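Local coordinates for protein putative acetamidase/formamidase (Yersinia enterocolitica subsp. palearctica serotype O:3, PDB 5UBU) that probably hydrolyses non-peptide carbon-nitrogen bonds in linear amides, and holds a pair of neighbouring sodium ions in this crystal, at residues Asn88-Ile93 against Arg215-Asp220; His26-Glu31 against Thr45-Ile50. All blocks are in the same frame, centred on the assembly; numbering follows the deposited sequence. Where two conformers were deposited one is given.

Interaction 1 of 2, residues Asn88-Ile93 against Arg215-Asp220; sequences NGPIMI and RLFIGD. With NA (sodium ion), chain G; NA (sodium ion), chain H.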
loop_
_atom_site.group_PDB
_atom_site.type_symbol
_atom_site.label_atom_id
_atom_site.label_comp_id
_atom_site.label_asym_id
_atom_site.label_seq_id
_atom_site.Cartn_x
_atom_site.Cartn_y
_atom_site.Cartn_z
ATOM N N ASN B 88 24.757 -3.878 19.712
ATOM C CA ASN B 88 26.168 -3.723 20.064
ATOM C C ASN B 88 26.598 -2.485 19.286
ATOM O O ASN B 88 26.069 -2.218 18.200
ATOM C CB ASN B 88 27.006 -4.929 19.646
ATOM C CG ASN B 88 26.978 -6.034 20.664
ATOM O OD1 ASN B 88 26.318 -7.043 20.484
ATOM N ND2 ASN B 88 27.674 -5.822 21.774
ATOM N N GLY B 89 27.539 -1.729 19.833
ATOM C CA GLY B 89 28.011 -0.510 19.176
ATOM C C GLY B 89 27.681 0.706 20.023
ATOM O O GLY B 89 27.135 0.568 21.121
ATOM N N PRO B 90 27.972 1.905 19.518
ATOM C CA PRO B 90 28.564 2.121 18.207
ATOM C C PRO B 90 30.069 1.881 18.122
ATOM O O PRO B 90 30.808 2.208 19.052
ATOM C CB PRO B 90 28.283 3.602 17.939
ATOM C CG PRO B 90 28.185 4.223 19.274
ATOM C CD PRO B 90 27.698 3.167 20.220
ATOM N N ILE B 91 30.495 1.303 17.002
ATOM C CA ILE B 91 31.896 1.046 16.713
ATOM C C ILE B 91 32.353 2.191 15.813
ATOM O O ILE B 91 31.659 2.529 14.859
ATOM C CB ILE B 91 32.080 -0.301 15.994
ATOM C CG1 ILE B 91 31.551 -1.435 16.880
ATOM C CG2 ILE B 91 33.548 -0.532 15.639
ATOM C CD1 ILE B 91 31.651 -2.820 16.281
HETATM N N MSE B 92 33.506 2.782 16.108
HETATM C CA MSE B 92 34.029 3.900 15.305
HETATM C C MSE B 92 35.116 3.443 14.377
HETATM O O MSE B 92 36.007 2.703 14.785
HETATM C CB MSE B 92 34.610 4.983 16.208
HETATM C CG MSE B 92 33.680 5.355 17.364
HETATM SE SE MSE B 92 32.057 6.266 16.706
HETATM C CE MSE B 92 32.768 8.095 16.448
ATOM N N ILE B 93 35.037 3.858 13.115
ATOM C CA ILE B 93 36.049 3.500 12.129
ATOM C C ILE B 93 36.873 4.763 11.879
ATOM O O ILE B 93 36.331 5.798 11.483
ATOM C CB ILE B 93 35.454 2.949 10.810
ATOM C CG1 ILE B 93 34.670 1.643 11.044
ATOM C CG2 ILE B 93 36.566 2.668 9.808
ATOM C CD1 ILE B 93 33.369 1.782 11.800
ATOM N N ARG B 215 29.934 4.915 13.027
ATOM C CA ARG B 215 29.027 4.479 14.101
ATOM C C ARG B 215 28.278 3.216 13.697
ATOM O O ARG B 215 27.079 3.240 13.455
ATOM C CB ARG B 215 28.070 5.600 14.538
ATOM C CG ARG B 215 28.761 6.667 15.356
ATOM C CD ARG B 215 27.847 7.840 15.649
ATOM N NE ARG B 215 28.388 8.571 16.797
ATOM C CZ ARG B 215 28.029 8.375 18.073
ATOM N NH1 ARG B 215 27.073 7.507 18.413
ATOM N NH2 ARG B 215 28.611 9.082 19.028
ATOM N N LEU B 216 29.019 2.117 13.625
ATOM C CA LEU B 216 28.471 0.820 13.240
ATOM C C LEU B 216 27.781 0.126 14.409
ATOM O O LEU B 216 28.340 0.034 15.501
ATOM C CB LEU B 216 29.586 -0.091 12.710
ATOM C CG LEU B 216 29.216 -1.526 12.292
ATOM C CD1 LEU B 216 28.205 -1.535 11.157
ATOM C CD2 LEU B 216 30.490 -2.270 11.898
ATOM N N PHE B 217 26.569 -0.358 14.156
ATOM C CA PHE B 217 25.779 -1.088 15.141
ATOM C C PHE B 217 25.461 -2.467 14.579
ATOM O O PHE B 217 25.221 -2.617 13.375
ATOM C CB PHE B 217 24.464 -0.371 15.440
ATOM C CG PHE B 217 24.620 0.948 16.127
ATOM C CD1 PHE B 217 24.821 2.105 15.400
ATOM C CD2 PHE B 217 24.517 1.031 17.515
ATOM C CE1 PHE B 217 24.935 3.332 16.040
ATOM C CE2 PHE B 217 24.632 2.246 18.165
ATOM C CZ PHE B 217 24.829 3.407 17.429
ATOM N N ILE B 218 25.446 -3.470 15.446
ATOM C CA ILE B 218 25.153 -4.845 15.018
ATOM C C ILE B 218 24.342 -5.562 16.095
ATOM O O ILE B 218 24.386 -5.196 17.270
ATOM C CB ILE B 218 26.463 -5.604 14.666
ATOM C CG1 ILE B 218 26.170 -6.956 14.022
ATOM C CG2 ILE B 218 27.358 -5.764 15.901
ATOM C CD1 ILE B 218 27.411 -7.675 13.538
ATOM N N GLY B 219 23.566 -6.559 15.687
ATOM C CA GLY B 219 22.757 -7.336 16.637
ATOM C C GLY B 219 21.701 -8.185 15.984
ATOM O O GLY B 219 21.681 -8.323 14.768
ATOM N N ASP B 220 20.836 -8.768 16.811
ATOM C CA ASP B 220 19.718 -9.595 16.344
ATOM C C ASP B 220 20.159 -10.720 15.394
ATOM O O ASP B 220 19.809 -10.741 14.216
ATOM C CB ASP B 220 18.654 -8.683 15.702
ATOM C CG ASP B 220 17.383 -9.427 15.281
ATOM O OD1 ASP B 220 16.988 -10.450 15.891
ATOM O OD2 ASP B 220 16.759 -8.934 14.333
HETATM NA NA NA G . 14.967 -11.068 15.101
HETATM NA NA NA H . 14.856 -8.449 13.292
HETATM O O HOH W 1 11.955 -8.524 13.529
#
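R215 runs its side chain alongside P90 and M92. Its CB lies against P90 CB; CG, anti to the carbonyl carbon (chi1 -74°), meets the selenium of M92, a selenomethionine, with CG to SE at 3.6 Å. From CG to NE the chain is extended, and at the tip NH1 approaches P90 CG at 3.6 Å, while SE lies over one face of the guanidinium. NH2 is hydrogen-bonded to the carbonyl O of S44, and NH1 more weakly to that of G41. The backbones form an antiparallel strand pair interrupted by a beta bulge. N88 and I218 are one hydrogen-bonded pair, with N88 N to I218 O at 2.8 Å; I91 and L216 are the next, I91 N to L216 O at 2.9 Å. Between them the register slips by one at G89, whose positive phi (116°) suits glycine, and at P90, which follows a cis peptide. Beside the bulge P90 CB touches F217 CZ at 3.5 Å, and P90 CA lies over one face of that ring, offset toward the rim. Farther along 215-220, D220 bridges both sodium ions: OD1 binds one at 2.3 Å, OD2 the other at 2.2 Å and also the first at 2.9 Å.

Interaction 2 of 2, residues His26-Glu31 against Thr45-Ile50; sequences HHLTEE and TPVLTI
The imidazole of H26 packs with I50 and L48, both of which come from the same side of its plane, and this aliphatic-aromatic packing carries most of the contact. The methyl CG2 of I50 lies over one face of the ring, toward its CD2-NE2 side: CG2 is 3.3 Å from CD2 and 3.4 Å from NE2. The two side chains cross obliquely. L48 comes in nearer CB, its CD1 oblique to the ring and 3.8 Å from H26 ND1, while its CD2 packs on H26 CB, also at 3.8 Å.

A purely aliphatic contact lies farther on. L28 CD1 meets V47 CG2 at 3.9 Å, the two side chains crossing at about a right angle. L28 and L48 both also touch V56 of strand 55-59, and L28 and V47 both touch Q33 of helix 30-33.

No hydrogen bond links 26-31 to 45-50; the polar bonds are made to third parties. H26 NE2 is hydrogen-bonded to OD2 of D54, which anchors the ring tip. L28 is the centre of an inverse gamma turn, and T29, next in the chain, is the N-cap of the following helix, its OG1 capping M32 N. E30 forms a salt bridge with R61.

Strand 26-28 is hydrogen-bonded to 55-59 at one edge of a nine-stranded sheet, whereas 48-50 pairs with 87-93 in a second. Their segment axes are 9.4 Å apart at closest approach and run at 153°, a separation bridged mainly by side chains, as in the facing sheets of a beta sandwich.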
loop_
_atom_site.group_PDB
_atom_site.type_symbol
_atom_site.label_atom_id
_atom_site.label_comp_id
_atom_site.label_asym_id
_atom_site.label_seq_id
_atom_site.Cartn_x
_atom_site.Cartn_y
_atom_site.Cartn_z
ATOM N N HIS B 26 39.517 -7.196 17.802
ATOM C CA HIS B 26 38.922 -6.658 19.019
ATOM C C HIS B 26 37.834 -7.609 19.483
ATOM O O HIS B 26 37.155 -8.209 18.657
ATOM C CB HIS B 26 38.327 -5.284 18.741
ATOM C CG HIS B 26 39.280 -4.344 18.067
ATOM N ND1 HIS B 26 40.172 -3.557 18.761
ATOM C CD2 HIS B 26 39.485 -4.079 16.756
ATOM C CE1 HIS B 26 40.878 -2.842 17.905
ATOM N NE2 HIS B 26 40.479 -3.138 16.683
ATOM N N HIS B 27 37.685 -7.754 20.796
ATOM C CA HIS B 27 36.681 -8.647 21.369
ATOM C C HIS B 27 35.617 -7.768 22.012
ATOM O O HIS B 27 35.825 -7.266 23.110
ATOM C CB HIS B 27 37.325 -9.564 22.427
ATOM C CG HIS B 27 38.549 -10.305 21.944
ATOM N ND1 HIS B 27 38.490 -11.554 21.361
ATOM C CD2 HIS B 27 39.858 -9.953 21.939
ATOM C CE1 HIS B 27 39.707 -11.936 21.013
ATOM N NE2 HIS B 27 40.555 -10.983 21.354
ATOM N N LEU B 28 34.501 -7.552 21.316
ATOM C CA LEU B 28 33.411 -6.723 21.842
ATOM C C LEU B 28 32.506 -7.574 22.734
ATOM O O LEU B 28 31.441 -8.015 22.329
ATOM C CB LEU B 28 32.632 -6.029 20.707
ATOM C CG LEU B 28 31.445 -5.128 21.092
ATOM C CD1 LEU B 28 31.787 -4.151 22.207
ATOM C CD2 LEU B 28 30.936 -4.378 19.873
ATOM N N THR B 29 32.972 -7.798 23.955
ATOM C CA THR B 29 32.241 -8.572 24.945
ATOM C C THR B 29 31.139 -7.717 25.566
ATOM O O THR B 29 31.049 -6.520 25.305
ATOM C CB THR B 29 33.180 -9.023 26.087
ATOM O OG1 THR B 29 33.721 -7.875 26.751
ATOM C CG2 THR B 29 34.326 -9.864 25.565
ATOM N N GLU B 30 30.307 -8.340 26.391
ATOM C CA GLU B 30 29.245 -7.626 27.089
ATOM C C GLU B 30 29.826 -6.605 28.079
ATOM O O GLU B 30 29.227 -5.563 28.325
ATOM C CB GLU B 30 28.349 -8.621 27.828
ATOM C CG GLU B 30 27.536 -9.513 26.905
ATOM C CD GLU B 30 26.795 -10.597 27.663
ATOM O OE1 GLU B 30 27.493 -11.407 28.304
ATOM O OE2 GLU B 30 25.552 -10.670 27.595
ATOM N N GLU B 31 31.001 -6.914 28.633
ATOM C CA GLU B 31 31.676 -6.040 29.602
ATOM C C GLU B 31 32.180 -4.776 28.883
ATOM O O GLU B 31 32.181 -3.696 29.463
ATOM C CB GLU B 31 32.807 -6.818 30.305
ATOM C CG GLU B 31 33.174 -6.391 31.732
ATOM C CD GLU B 31 34.094 -5.185 31.862
ATOM O OE1 GLU B 31 34.370 -4.804 33.023
ATOM O OE2 GLU B 31 34.560 -4.623 30.834
ATOM N N THR B 45 27.376 6.823 23.410
ATOM C CA THR B 45 28.814 6.905 23.673
ATOM C C THR B 45 29.508 5.742 22.938
ATOM O O THR B 45 29.051 4.604 23.030
ATOM C CB THR B 45 29.135 6.782 25.174
ATOM O OG1 THR B 45 28.446 7.797 25.906
ATOM C CG2 THR B 45 30.634 6.913 25.418
ATOM N N PRO B 46 30.596 6.021 22.196
ATOM C CA PRO B 46 31.282 4.934 21.488
ATOM C C PRO B 46 31.831 3.881 22.431
ATOM O O PRO B 46 32.311 4.224 23.512
ATOM C CB PRO B 46 32.427 5.641 20.765
ATOM C CG PRO B 46 31.967 7.044 20.604
ATOM C CD PRO B 46 31.130 7.345 21.821
ATOM N N VAL B 47 31.755 2.615 22.022
ATOM C CA VAL B 47 32.248 1.501 22.841
ATOM C C VAL B 47 33.573 0.937 22.339
ATOM O O VAL B 47 34.268 0.234 23.084
ATOM C CB VAL B 47 31.240 0.334 22.912
ATOM C CG1 VAL B 47 29.887 0.851 23.404
ATOM C CG2 VAL B 47 31.113 -0.390 21.567
ATOM N N LEU B 48 33.909 1.235 21.085
ATOM C CA LEU B 48 35.130 0.740 20.467
ATOM C C LEU B 48 35.519 1.570 19.251
ATOM O O LEU B 48 34.651 2.021 18.506
ATOM C CB LEU B 48 34.903 -0.708 20.010
ATOM C CG LEU B 48 36.026 -1.421 19.248
ATOM C CD1 LEU B 48 37.279 -1.572 20.110
ATOM C CD2 LEU B 48 35.512 -2.772 18.771
ATOM N N THR B 49 36.822 1.761 19.054
ATOM C CA THR B 49 37.337 2.487 17.898
ATOM C C THR B 49 38.314 1.555 17.197
ATOM O O THR B 49 39.213 0.998 17.842
ATOM C CB THR B 49 38.036 3.798 18.296
ATOM O OG1 THR B 49 37.124 4.622 19.038
ATOM C CG2 THR B 49 38.515 4.555 17.054
ATOM N N ILE B 50 38.131 1.374 15.891
ATOM C CA ILE B 50 38.982 0.477 15.111
ATOM C C ILE B 50 39.548 1.126 13.850
ATOM O O ILE B 50 39.091 2.185 13.412
ATOM C CB ILE B 50 38.190 -0.787 14.671
ATOM C CG1 ILE B 50 37.074 -0.427 13.688
ATOM C CG2 ILE B 50 37.603 -1.513 15.880
ATOM C CD1 ILE B 50 36.316 -1.633 13.180
#

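Overall arrangement
Strand 87-93 joins the two contacts: on one side it pairs with 214-222 in interaction 1, and on the other with 48-50, the strand that interaction 2 packs against 25-28. The centres of the two contacts are about 9 Å apart. M92 ties them together through its backbone, with probable hydrogen bonds from M92 N to L48 O (2.8 Å) and between M92 O and I50 N (2.7 Å). Q33 makes a second link: its OE1 is hydrogen-bonded to G89 N and N88 ND2, and L28 and V47 touch it. Only interaction 1 includes a sodium ligand, D220 at the end of 215-220, joined by N193 and D195 at one ion and H222 and E236 at the other.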